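PDB 1QW2: DUF1805 domain-containing protein from Thermoplasma acidophilum, which is of unknown function but joins three other copies of itself in a four-chain assembly, with a beta sheet that runs on between subunits. Local coordinates for residues I13-K18 with N96-L101; F22-S25 with A30-L33; M63-L68 with L72-V77; V77-E82 with V86-G91. One frame throughout, in Å; residues are numbered along the deposited sequence.

The four contacts illustrate how one chain closes a sheet-based fold at several levels of sequence separation. Interactions 2, 3 and 4 follow one another along the sequence, and all are nested inside the long loop closed by interaction 1. Interactions 2 and 4 are the farthest separated, their centres about 21 Å apart on opposite sides of the chain's centre. Interaction 3 bridges them: it lies about 12 Å, centre to centre, from interaction 2 and shares Val77 with interaction 4. Interaction 1 meets interaction 3 through Ile13 CD1 and Leu68 CD1, 3.9 Å apart, and interaction 4 through Lys100 NZ and Val86 O, a probable hydrogen bond. No active site is known.

Interaction 1. Residues I13-K18 with N96-L101; sequences IEIGGK and NVIDKL
Ile15 and Lys18, which meet Ile98 and Asp99, stand at the two ends of a type I' beta turn closed by paired backbone hydrogen bonds, Ile15 N to Lys18 O and Lys18 N to Ile15 O, both 2.9 Å. Gly16 and Gly17 take the positive phi angles at its corners. The apolar part of the contact is a meeting of methyl branches: Ile15 CG2 touches Ile98 CG2 at 4.0 Å, the two side chains crossing at about a right angle. In Ile98 the longer branch turns away from the backbone N (chi1 -166°), which leaves CG2 between N and the carbonyl carbon as the group presented to the turn. The aliphatic chain of Lys18 lies near the Asp99 carbonyl, with CE 3.7 Å from Asp99 O, then bends at the last torsion. The ammonium does not pair with the carboxylate, Lys18 NZ standing 6.0 Å from Asp99 OD1, and any attraction between them is probably modest. Tyr20 of strand 18-25 packs on both Ile15 and Ile98. The turn thus joins strands 3-15 and 18-25 and meets the chain just after helix 94-97, while Tyr2 of the second subunit packs on Ile15.

Interaction 2. Residues F22-S25 with A30-L33; sequences FFKS and APLL
Phe23 and Leu32 meet where the leucine methyl CD2 comes to the edge of the phenyl ring, in its plane, 3.6 Å from Phe23 CD1 and 3.7 Å from Phe23 CE1. With CG opposite the backbone N in both (chi1 175° in Phe23 and 173° in Leu32), the two side chains can meet at the ring edge; on the face that carries Phe23, Ser25 and Leu32, the ring also stacks on Phe23 of the third subunit, so the edge contact lies beside an intersubunit aromatic pair. On the face that carries Lys24 and Leu33, Phe22 and Leu33 run side by side and point the same way. Leu33 places its CG between the backbone N and the carbonyl carbon (chi1 55°), and from there CD1 reaches the edge of the Phe22 ring, near its plane and 4.2 Å from Phe22 CE1. The two strands form the beta hairpin of 18-25 and 32-36. Ser25 and Leu32 are an antiparallel hydrogen-bonded pair, Ser25 N to Leu32 O at 2.9 Å and Leu32 N to Ser25 O at 2.8 Å, whereas Lys24 and Leu33 are the adjacent non-hydrogen-bonded pair. There the Leu33 CA-H approaches Phe23 O, 3.0 Å from Leu33 CA, a second and weaker kind of link between the strands. Lys24 is fully extended: its CB lies beside Leu33 CB, its CE passes Pro31 CB at 4.1 Å, and its NZ goes on to a hydrogen bond with Lys66 O in the segment before helix 68-73.

Interaction 3. Residues M63-L68 with L72-V77; sequences MGVKTL and LSAKVV
Met63 and Val77 cross at about a right angle, the selenomethionine reaching over so that its terminal methyl rests against both branches of the valine. Its CE is 3.4 Å from Val77 CG1 and also 3.4 Å from Val77 CG2, closer than carbons usually come, so the packing here is tight. The bend that brings the methyl round is the turn about the CG-SE bond (chi3 -67°); before it the chain is extended, and Met63 CG passes Val77 CG2 at 4.0 Å. A water also links the two backbones, accepting from Met63 N at 2.9 Å and donating to Lys75 O. Val65 and Ala74 face each other directly, branch CG1 against the alanine methyl at 3.9 Å. At the other end, Leu68 and Leu72 lie one helical turn apart and cross at a slant, Leu68 CD1 approaching Leu72 CG at 4.1 Å. Their backbones are joined by Leu72 N to Leu68 O at 3.0 Å, a nearly straight helical bond (167° at the hydrogen). The helix opens just before with Thr67 as N-cap, its OG1 bonded to Asp70 N. This two-leucine face packs on Ile35 of strand 32-36 and meets Tyr2 of the second subunit, while Val65 leans on Leu33 of the same strand and Val77 bonds through its backbone to Arg61 of strand 59-61.

Interaction 4. Residues V77-E82 with V86-G91; sequences VEASQE and VGINPG
Pro90 and Val77 meet where the proline ring lies against a backbone carbonyl, and the ring can be followed atom by atom. Pro90 CB is nearest to Val77 O, at 3.7 Å; CG at the far side of the ring stays close to the same oxygen at 4.0 Å; CD, where the ring closes onto the backbone N, turns to the methyl of Ala79, 4.3 Å from its CB. That methyl is the central apolar group of the contact. It points toward segment 86-91, sits 3.7 Å from Ile88 O and touches Ile88 CG2 at 4.3 Å. The Ile88 carbonyl oxygen is buried here without a polar partner in the model, facing carbon where a donor might be expected. Val86, just past the end of helix 81-85, brings CG2 to 3.7 Å from Glu82 O in the first turn of that helix. The two segments run nearly antiparallel, 160° apart, yet no hydrogen bond crosses between them, so they pack without forming a ladder. A bulge and two helix caps frame the contact. Opposite Arg61 of strand 59-61 the chain sets two residues, Val77 and Glu78, against one: a classic beta bulge. The helix begins at Ser80, an N-cap whose OG bonds Ala83 N. It ends in a Schellman motif with Gly87 at C-prime, Ile88 N bonding Ala83 O and Gly87 N bonding Gln84 O: a short helix capped at both ends, which turns the chain back past its own strand.

Interaction 1. Residues I13-K18 with N96-L101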
loop_
_atom_site.group_PDB
_atom_site.type_symbol
_atom_site.label_atom_id
_atom_site.label_comp_id
_atom_site.label_asym_id
_atom_site.label_seq_id
_atom_site.Cartn_x
_atom_site.Cartn_y
_atom_site.Cartn_z
ATOM N N ILE A 13 -1.873 -5.004 12.518
ATOM C CA ILE A 13 -2.461 -5.897 13.500
ATOM C C ILE A 13 -1.804 -5.726 14.856
ATOM O O ILE A 13 -0.661 -5.279 14.955
ATOM C CB ILE A 13 -2.340 -7.371 13.065
ATOM C CG1 ILE A 13 -0.867 -7.770 12.972
ATOM C CG2 ILE A 13 -3.024 -7.570 11.717
ATOM C CD1 ILE A 13 -0.654 -9.237 12.655
ATOM N N GLU A 14 -2.542 -6.076 15.902
ATOM C CA GLU A 14 -2.031 -5.969 17.256
ATOM C C GLU A 14 -2.033 -7.347 17.901
ATOM O O GLU A 14 -3.029 -8.070 17.849
ATOM C CB GLU A 14 -2.891 -5.000 18.070
ATOM C CG GLU A 14 -2.361 -4.718 19.462
ATOM C CD GLU A 14 -3.116 -3.601 20.151
ATOM O OE1 GLU A 14 -3.113 -2.468 19.622
ATOM O OE2 GLU A 14 -3.713 -3.852 21.218
ATOM N N ILE A 15 -0.900 -7.707 18.494
ATOM C CA ILE A 15 -0.748 -8.991 19.158
ATOM C C ILE A 15 -0.001 -8.754 20.460
ATOM O O ILE A 15 1.089 -8.184 20.459
ATOM C CB ILE A 15 0.067 -9.981 18.299
ATOM C CG1 ILE A 15 -0.590 -10.148 16.928
ATOM C CG2 ILE A 15 0.164 -11.327 19.008
ATOM C CD1 ILE A 15 0.201 -11.016 15.968
ATOM N N GLY A 16 -0.593 -9.186 21.568
ATOM C CA GLY A 16 0.046 -9.000 22.856
ATOM C C GLY A 16 0.379 -7.545 23.126
ATOM O O GLY A 16 1.414 -7.239 23.716
ATOM N N GLY A 17 -0.492 -6.646 22.679
ATOM C CA GLY A 17 -0.273 -5.227 22.895
ATOM C C GLY A 17 0.765 -4.581 21.996
ATOM O O GLY A 17 1.073 -3.398 22.151
ATOM N N LYS A 18 1.310 -5.346 21.056
ATOM C CA LYS A 18 2.311 -4.812 20.139
ATOM C C LYS A 18 1.737 -4.693 18.732
ATOM O O LYS A 18 0.898 -5.495 18.325
ATOM C CB LYS A 18 3.552 -5.708 20.122
ATOM C CG LYS A 18 4.344 -5.683 21.421
ATOM C CD LYS A 18 5.604 -6.529 21.314
ATOM C CE LYS A 18 6.456 -6.420 22.571
ATOM N NZ LYS A 18 5.730 -6.880 23.787
ATOM N N ASN A 96 3.995 -18.103 18.965
ATOM C CA ASN A 96 4.625 -18.232 20.274
ATOM C C ASN A 96 5.883 -17.389 20.476
ATOM O O ASN A 96 6.365 -17.254 21.602
ATOM C CB ASN A 96 4.955 -19.704 20.546
ATOM C CG ASN A 96 3.714 -20.573 20.669
ATOM O OD1 ASN A 96 3.807 -21.800 20.726
ATOM N ND2 ASN A 96 2.546 -19.941 20.719
ATOM N N VAL A 97 6.419 -16.820 19.400
ATOM C CA VAL A 97 7.626 -16.011 19.524
ATOM C C VAL A 97 7.541 -14.656 18.830
ATOM O O VAL A 97 8.508 -13.896 18.835
ATOM C CB VAL A 97 8.860 -16.756 18.965
ATOM C CG1 VAL A 97 9.054 -18.074 19.710
ATOM C CG2 VAL A 97 8.695 -16.997 17.470
ATOM N N ILE A 98 6.386 -14.349 18.250
ATOM C CA ILE A 98 6.202 -13.084 17.540
ATOM C C ILE A 98 6.461 -11.876 18.439
ATOM O O ILE A 98 6.878 -10.817 17.971
ATOM C CB ILE A 98 4.774 -12.986 16.956
ATOM C CG1 ILE A 98 4.701 -11.845 15.941
ATOM C CG2 ILE A 98 3.766 -12.760 18.071
ATOM C CD1 ILE A 98 5.540 -12.075 14.712
ATOM N N ASP A 99 6.212 -12.040 19.734
ATOM C CA ASP A 99 6.423 -10.959 20.686
ATOM C C ASP A 99 7.862 -10.452 20.636
ATOM O O ASP A 99 8.129 -9.282 20.911
ATOM C CB ASP A 99 6.099 -11.446 22.100
ATOM C CG ASP A 99 7.027 -12.554 22.557
ATOM O OD1 ASP A 99 8.190 -12.256 22.901
ATOM O OD2 ASP A 99 6.596 -13.726 22.560
ATOM N N LYS A 100 8.790 -11.334 20.277
ATOM C CA LYS A 100 10.198 -10.962 20.210
ATOM C C LYS A 100 10.571 -10.190 18.946
ATOM O O LYS A 100 11.716 -9.761 18.787
ATOM C CB LYS A 100 11.072 -12.211 20.353
ATOM C CG LYS A 100 10.933 -12.865 21.723
ATOM C CD LYS A 100 11.732 -14.150 21.850
ATOM C CE LYS A 100 11.642 -14.695 23.269
ATOM N NZ LYS A 100 12.429 -15.943 23.449
ATOM N N LEU A 101 9.603 -10.000 18.055
ATOM C CA LEU A 101 9.846 -9.263 16.820
ATOM C C LEU A 101 9.311 -7.839 16.930
ATOM O O LEU A 101 9.535 -7.010 16.046
ATOM C CB LEU A 101 9.179 -9.967 15.635
ATOM C CG LEU A 101 9.597 -11.416 15.376
ATOM C CD1 LEU A 101 8.925 -11.918 14.103
ATOM C CD2 LEU A 101 11.109 -11.497 15.244
#

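Interaction 2. Residues F22-S25 with A30-L33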
loop_
_atom_site.group_PDB
_atom_site.type_symbol
_atom_site.label_atom_id
_atom_site.label_comp_id
_atom_site.label_asym_id
_atom_site.label_seq_id
_atom_site.Cartn_x
_atom_site.Cartn_y
_atom_site.Cartn_z
ATOM N N PHE A 22 1.416 -6.403 8.528
ATOM C CA PHE A 22 1.306 -7.605 7.717
ATOM C C PHE A 22 1.181 -7.156 6.271
ATOM O O PHE A 22 0.377 -6.279 5.950
ATOM C CB PHE A 22 0.072 -8.432 8.083
ATOM C CG PHE A 22 -0.192 -9.567 7.130
ATOM C CD1 PHE A 22 0.659 -10.669 7.085
ATOM C CD2 PHE A 22 -1.267 -9.518 6.248
ATOM C CE1 PHE A 22 0.448 -11.706 6.177
ATOM C CE2 PHE A 22 -1.488 -10.550 5.335
ATOM C CZ PHE A 22 -0.629 -11.646 5.299
ATOM N N PHE A 23 1.982 -7.756 5.402
ATOM C CA PHE A 23 1.954 -7.418 3.991
ATOM C C PHE A 23 1.868 -8.679 3.149
ATOM O O PHE A 23 2.501 -9.685 3.460
ATOM C CB PHE A 23 3.215 -6.629 3.613
ATOM C CG PHE A 23 3.340 -6.340 2.141
ATOM C CD1 PHE A 23 4.055 -7.199 1.304
ATOM C CD2 PHE A 23 2.742 -5.212 1.592
ATOM C CE1 PHE A 23 4.171 -6.929 -0.064
ATOM C CE2 PHE A 23 2.852 -4.937 0.234
ATOM C CZ PHE A 23 3.568 -5.797 -0.597
ATOM N N LYS A 24 1.062 -8.623 2.098
ATOM C CA LYS A 24 0.915 -9.736 1.174
ATOM C C LYS A 24 0.728 -9.155 -0.215
ATOM O O LYS A 24 -0.072 -8.245 -0.417
ATOM C CB LYS A 24 -0.294 -10.610 1.516
ATOM C CG LYS A 24 -0.469 -11.753 0.522
ATOM C CD LYS A 24 -1.675 -12.618 0.847
ATOM C CE LYS A 24 -1.888 -13.663 -0.237
ATOM N NZ LYS A 24 -3.072 -14.520 0.037
ATOM N N SER A 25 1.471 -9.684 -1.173
ATOM C CA SER A 25 1.390 -9.201 -2.537
ATOM C C SER A 25 1.641 -10.346 -3.492
ATOM O O SER A 25 2.294 -11.328 -3.134
ATOM C CB SER A 25 2.453 -8.121 -2.760
ATOM O OG SER A 25 2.600 -7.806 -4.132
ATOM N N ALA A 30 4.110 -17.920 -6.401
ATOM C CA ALA A 30 3.798 -17.975 -4.982
ATOM C C ALA A 30 3.693 -16.514 -4.562
ATOM O O ALA A 30 4.328 -15.648 -5.163
ATOM C CB ALA A 30 4.913 -18.662 -4.212
ATOM N N PRO A 31 2.867 -16.211 -3.552
ATOM C CA PRO A 31 2.753 -14.815 -3.124
ATOM C C PRO A 31 3.888 -14.460 -2.169
ATOM O O PRO A 31 4.578 -15.337 -1.656
ATOM C CB PRO A 31 1.403 -14.782 -2.421
ATOM C CG PRO A 31 1.360 -16.135 -1.765
ATOM C CD PRO A 31 1.879 -17.059 -2.859
ATOM N N LEU A 32 4.079 -13.167 -1.945
ATOM C CA LEU A 32 5.093 -12.697 -1.019
ATOM C C LEU A 32 4.336 -12.186 0.194
ATOM O O LEU A 32 3.379 -11.430 0.056
ATOM C CB LEU A 32 5.904 -11.551 -1.636
ATOM C CG LEU A 32 6.910 -10.816 -0.737
ATOM C CD1 LEU A 32 7.822 -9.963 -1.605
ATOM C CD2 LEU A 32 6.197 -9.947 0.284
ATOM N N LEU A 33 4.733 -12.619 1.382
ATOM C CA LEU A 33 4.084 -12.120 2.576
ATOM C C LEU A 33 5.045 -12.088 3.742
ATOM O O LEU A 33 5.934 -12.933 3.858
ATOM C CB LEU A 33 2.833 -12.937 2.932
ATOM C CG LEU A 33 2.879 -14.447 3.129
ATOM C CD1 LEU A 33 1.539 -14.906 3.710
ATOM C CD2 LEU A 33 3.157 -15.141 1.798
#

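Interaction 3. Residues M63-L68 with L72-V77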
loop_
_atom_site.group_PDB
_atom_site.type_symbol
_atom_site.label_atom_id
_atom_site.label_comp_id
_atom_site.label_asym_id
_atom_site.label_seq_id
_atom_site.Cartn_x
_atom_site.Cartn_y
_atom_site.Cartn_z
HETATM N N MSE A 63 7.583 -21.439 5.775
HETATM C CA MSE A 63 7.275 -21.900 4.428
HETATM C C MSE A 63 5.850 -22.425 4.285
HETATM O O MSE A 63 5.189 -22.739 5.275
HETATM C CB MSE A 63 8.267 -22.994 4.008
HETATM C CG MSE A 63 9.733 -22.561 4.026
HETATM SE SE MSE A 63 10.948 -23.935 3.382
HETATM C CE MSE A 63 10.723 -25.222 4.798
ATOM N N GLY A 64 5.391 -22.503 3.038
ATOM C CA GLY A 64 4.057 -23.001 2.747
ATOM C C GLY A 64 2.919 -22.161 3.288
ATOM O O GLY A 64 1.857 -22.687 3.627
ATOM N N VAL A 65 3.129 -20.851 3.362
ATOM C CA VAL A 65 2.109 -19.944 3.873
ATOM C C VAL A 65 1.510 -19.071 2.776
ATOM O O VAL A 65 2.194 -18.690 1.826
ATOM C CB VAL A 65 2.684 -19.022 4.968
ATOM C CG1 VAL A 65 3.216 -19.856 6.118
ATOM C CG2 VAL A 65 3.781 -18.144 4.389
ATOM N N LYS A 66 0.226 -18.758 2.920
ATOM C CA LYS A 66 -0.473 -17.929 1.949
ATOM C C LYS A 66 -1.277 -16.833 2.639
ATOM O O LYS A 66 -1.677 -15.859 2.004
ATOM C CB LYS A 66 -1.404 -18.797 1.094
ATOM C CG LYS A 66 -0.678 -19.894 0.329
ATOM C CD LYS A 66 -1.642 -20.796 -0.427
ATOM C CE LYS A 66 -0.896 -21.912 -1.145
ATOM N NZ LYS A 66 -1.819 -22.866 -1.824
ATOM N N THR A 67 -1.500 -16.986 3.942
ATOM C CA THR A 67 -2.269 -16.006 4.705
ATOM C C THR A 67 -1.613 -15.679 6.040
ATOM O O THR A 67 -0.687 -16.365 6.476
ATOM C CB THR A 67 -3.684 -16.528 5.012
ATOM O OG1 THR A 67 -3.598 -17.567 5.996
ATOM C CG2 THR A 67 -4.335 -17.083 3.751
ATOM N N LEU A 68 -2.106 -14.626 6.685
ATOM C CA LEU A 68 -1.590 -14.214 7.983
ATOM C C LEU A 68 -1.777 -15.355 8.978
ATOM O O LEU A 68 -0.878 -15.664 9.760
ATOM C CB LEU A 68 -2.337 -12.975 8.478
ATOM C CG LEU A 68 -2.102 -12.574 9.935
ATOM C CD1 LEU A 68 -0.631 -12.256 10.160
ATOM C CD2 LEU A 68 -2.968 -11.374 10.273
ATOM N N LEU A 72 1.157 -17.276 11.326
ATOM C CA LEU A 72 1.141 -17.347 12.781
ATOM C C LEU A 72 1.141 -18.780 13.307
ATOM O O LEU A 72 1.661 -19.048 14.392
ATOM C CB LEU A 72 -0.074 -16.592 13.324
ATOM C CG LEU A 72 -0.064 -15.084 13.063
ATOM C CD1 LEU A 72 -1.377 -14.474 13.534
ATOM C CD2 LEU A 72 1.117 -14.446 13.783
ATOM N N SER A 73 0.566 -19.695 12.535
ATOM C CA SER A 73 0.500 -21.097 12.935
ATOM C C SER A 73 1.655 -21.914 12.364
ATOM O O SER A 73 1.806 -23.093 12.687
ATOM C CB SER A 73 -0.828 -21.714 12.485
ATOM O OG SER A 73 -1.925 -21.045 13.078
ATOM N N ALA A 74 2.475 -21.286 11.529
ATOM C CA ALA A 74 3.604 -21.974 10.915
ATOM C C ALA A 74 4.806 -22.069 11.844
ATOM O O ALA A 74 4.992 -21.235 12.730
ATOM C CB ALA A 74 4.006 -21.270 9.626
ATOM N N LYS A 75 5.620 -23.097 11.635
ATOM C CA LYS A 75 6.812 -23.280 12.447
ATOM C C LYS A 75 8.004 -22.625 11.766
ATOM O O LYS A 75 8.152 -22.689 10.543
ATOM C CB LYS A 75 7.090 -24.770 12.660
ATOM C CG LYS A 75 5.972 -25.502 13.380
ATOM C CD LYS A 75 6.331 -26.958 13.610
ATOM C CE LYS A 75 5.177 -27.708 14.259
ATOM N NZ LYS A 75 4.774 -27.090 15.554
ATOM N N VAL A 76 8.837 -21.973 12.569
ATOM C CA VAL A 76 10.032 -21.312 12.073
ATOM C C VAL A 76 10.922 -22.362 11.423
ATOM O O VAL A 76 11.250 -23.364 12.055
ATOM C CB VAL A 76 10.805 -20.648 13.229
ATOM C CG1 VAL A 76 12.166 -20.159 12.747
ATOM C CG2 VAL A 76 9.993 -19.496 13.795
ATOM N N VAL A 77 11.298 -22.146 10.166
ATOM C CA VAL A 77 12.167 -23.093 9.469
ATOM C C VAL A 77 13.622 -22.669 9.629
ATOM O O VAL A 77 14.522 -23.502 9.782
ATOM C CB VAL A 77 11.809 -23.174 7.970
ATOM C CG1 VAL A 77 12.759 -24.123 7.253
ATOM C CG2 VAL A 77 10.369 -23.649 7.817
HETATM O O HOH W 1 6.909 -23.141 7.968
#

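Interaction 4. Residues V77-E82 with V86-G91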
loop_
_atom_site.group_PDB
_atom_site.type_symbol
_atom_site.label_atom_id
_atom_site.label_comp_id
_atom_site.label_asym_id
_atom_site.label_seq_id
_atom_site.Cartn_x
_atom_site.Cartn_y
_atom_site.Cartn_z
ATOM N N VAL A 77 11.298 -22.146 10.166
ATOM C CA VAL A 77 12.167 -23.093 9.469
ATOM C C VAL A 77 13.622 -22.669 9.629
ATOM O O VAL A 77 14.522 -23.502 9.782
ATOM C CB VAL A 77 11.809 -23.174 7.970
ATOM C CG1 VAL A 77 12.759 -24.123 7.253
ATOM C CG2 VAL A 77 10.369 -23.649 7.817
ATOM N N GLU A 78 13.842 -21.360 9.601
ATOM C CA GLU A 78 15.167 -20.787 9.774
ATOM C C GLU A 78 15.051 -19.551 10.654
ATOM O O GLU A 78 14.102 -18.783 10.533
ATOM C CB GLU A 78 15.769 -20.380 8.432
ATOM C CG GLU A 78 16.276 -21.519 7.585
ATOM C CD GLU A 78 16.939 -21.017 6.324
ATOM O OE1 GLU A 78 16.218 -20.737 5.345
ATOM O OE2 GLU A 78 18.180 -20.883 6.321
ATOM N N ALA A 79 16.017 -19.377 11.545
ATOM C CA ALA A 79 16.046 -18.225 12.437
ATOM C C ALA A 79 17.403 -17.558 12.274
ATOM O O ALA A 79 18.432 -18.237 12.227
ATOM C CB ALA A 79 15.857 -18.673 13.885
ATOM N N SER A 80 17.419 -16.232 12.182
ATOM C CA SER A 80 18.686 -15.528 12.022
ATOM C C SER A 80 19.500 -15.647 13.298
ATOM O O SER A 80 18.981 -16.023 14.352
ATOM C CB SER A 80 18.454 -14.048 11.711
ATOM O OG SER A 80 17.965 -13.363 12.849
ATOM N N GLN A 81 20.780 -15.316 13.203
ATOM C CA GLN A 81 21.650 -15.390 14.366
ATOM C C GLN A 81 21.154 -14.467 15.478
ATOM O O GLN A 81 21.130 -14.859 16.646
ATOM C CB GLN A 81 23.078 -15.032 13.968
ATOM C CG GLN A 81 23.652 -15.972 12.923
ATOM C CD GLN A 81 25.067 -15.621 12.530
ATOM O OE1 GLN A 81 26.024 -16.258 12.974
ATOM N NE2 GLN A 81 25.210 -14.598 11.699
ATOM N N GLU A 82 20.754 -13.246 15.128
ATOM C CA GLU A 82 20.252 -12.314 16.139
ATOM C C GLU A 82 18.930 -12.817 16.726
ATOM O O GLU A 82 18.611 -12.540 17.882
ATOM C CB GLU A 82 20.058 -10.914 15.547
ATOM C CG GLU A 82 21.350 -10.159 15.233
ATOM C CD GLU A 82 22.215 -9.917 16.461
ATOM O OE1 GLU A 82 21.659 -9.767 17.570
ATOM O OE2 GLU A 82 23.455 -9.864 16.315
ATOM N N VAL A 86 17.959 -14.150 20.946
ATOM C CA VAL A 86 16.856 -13.788 21.832
ATOM C C VAL A 86 15.939 -14.972 22.127
ATOM O O VAL A 86 14.824 -14.800 22.625
ATOM C CB VAL A 86 16.027 -12.603 21.279
ATOM C CG1 VAL A 86 16.888 -11.349 21.235
ATOM C CG2 VAL A 86 15.486 -12.928 19.904
ATOM N N GLY A 87 16.413 -16.176 21.809
ATOM C CA GLY A 87 15.649 -17.377 22.105
ATOM C C GLY A 87 14.812 -18.027 21.022
ATOM O O GLY A 87 14.188 -19.056 21.275
ATOM N N ILE A 88 14.791 -17.450 19.826
ATOM C CA ILE A 88 14.003 -18.018 18.735
ATOM C C ILE A 88 14.796 -19.094 18.003
ATOM O O ILE A 88 15.934 -18.871 17.591
ATOM C CB ILE A 88 13.590 -16.938 17.714
ATOM C CG1 ILE A 88 12.796 -15.835 18.417
ATOM C CG2 ILE A 88 12.747 -17.566 16.607
ATOM C CD1 ILE A 88 12.450 -14.669 17.522
ATOM N N ASN A 89 14.190 -20.264 17.843
ATOM C CA ASN A 89 14.855 -21.359 17.156
ATOM C C ASN A 89 13.951 -22.071 16.170
ATOM O O ASN A 89 12.724 -21.991 16.256
ATOM C CB ASN A 89 15.391 -22.389 18.156
ATOM C CG ASN A 89 16.560 -21.865 18.969
ATOM O OD1 ASN A 89 16.387 -21.381 20.084
ATOM N ND2 ASN A 89 17.757 -21.949 18.403
ATOM N N PRO A 90 14.556 -22.773 15.202
ATOM C CA PRO A 90 13.794 -23.514 14.199
ATOM C C PRO A 90 12.877 -24.465 14.963
ATOM O O PRO A 90 13.307 -25.102 15.929
ATOM C CB PRO A 90 14.877 -24.263 13.432
ATOM C CG PRO A 90 16.051 -23.343 13.523
ATOM C CD PRO A 90 16.006 -22.878 14.953
ATOM N N GLY A 91 11.621 -24.547 14.546
ATOM C CA GLY A 91 10.685 -25.423 15.224
ATOM C C GLY A 91 9.636 -24.657 16.005
ATOM O O GLY A 91 8.520 -25.140 16.187
#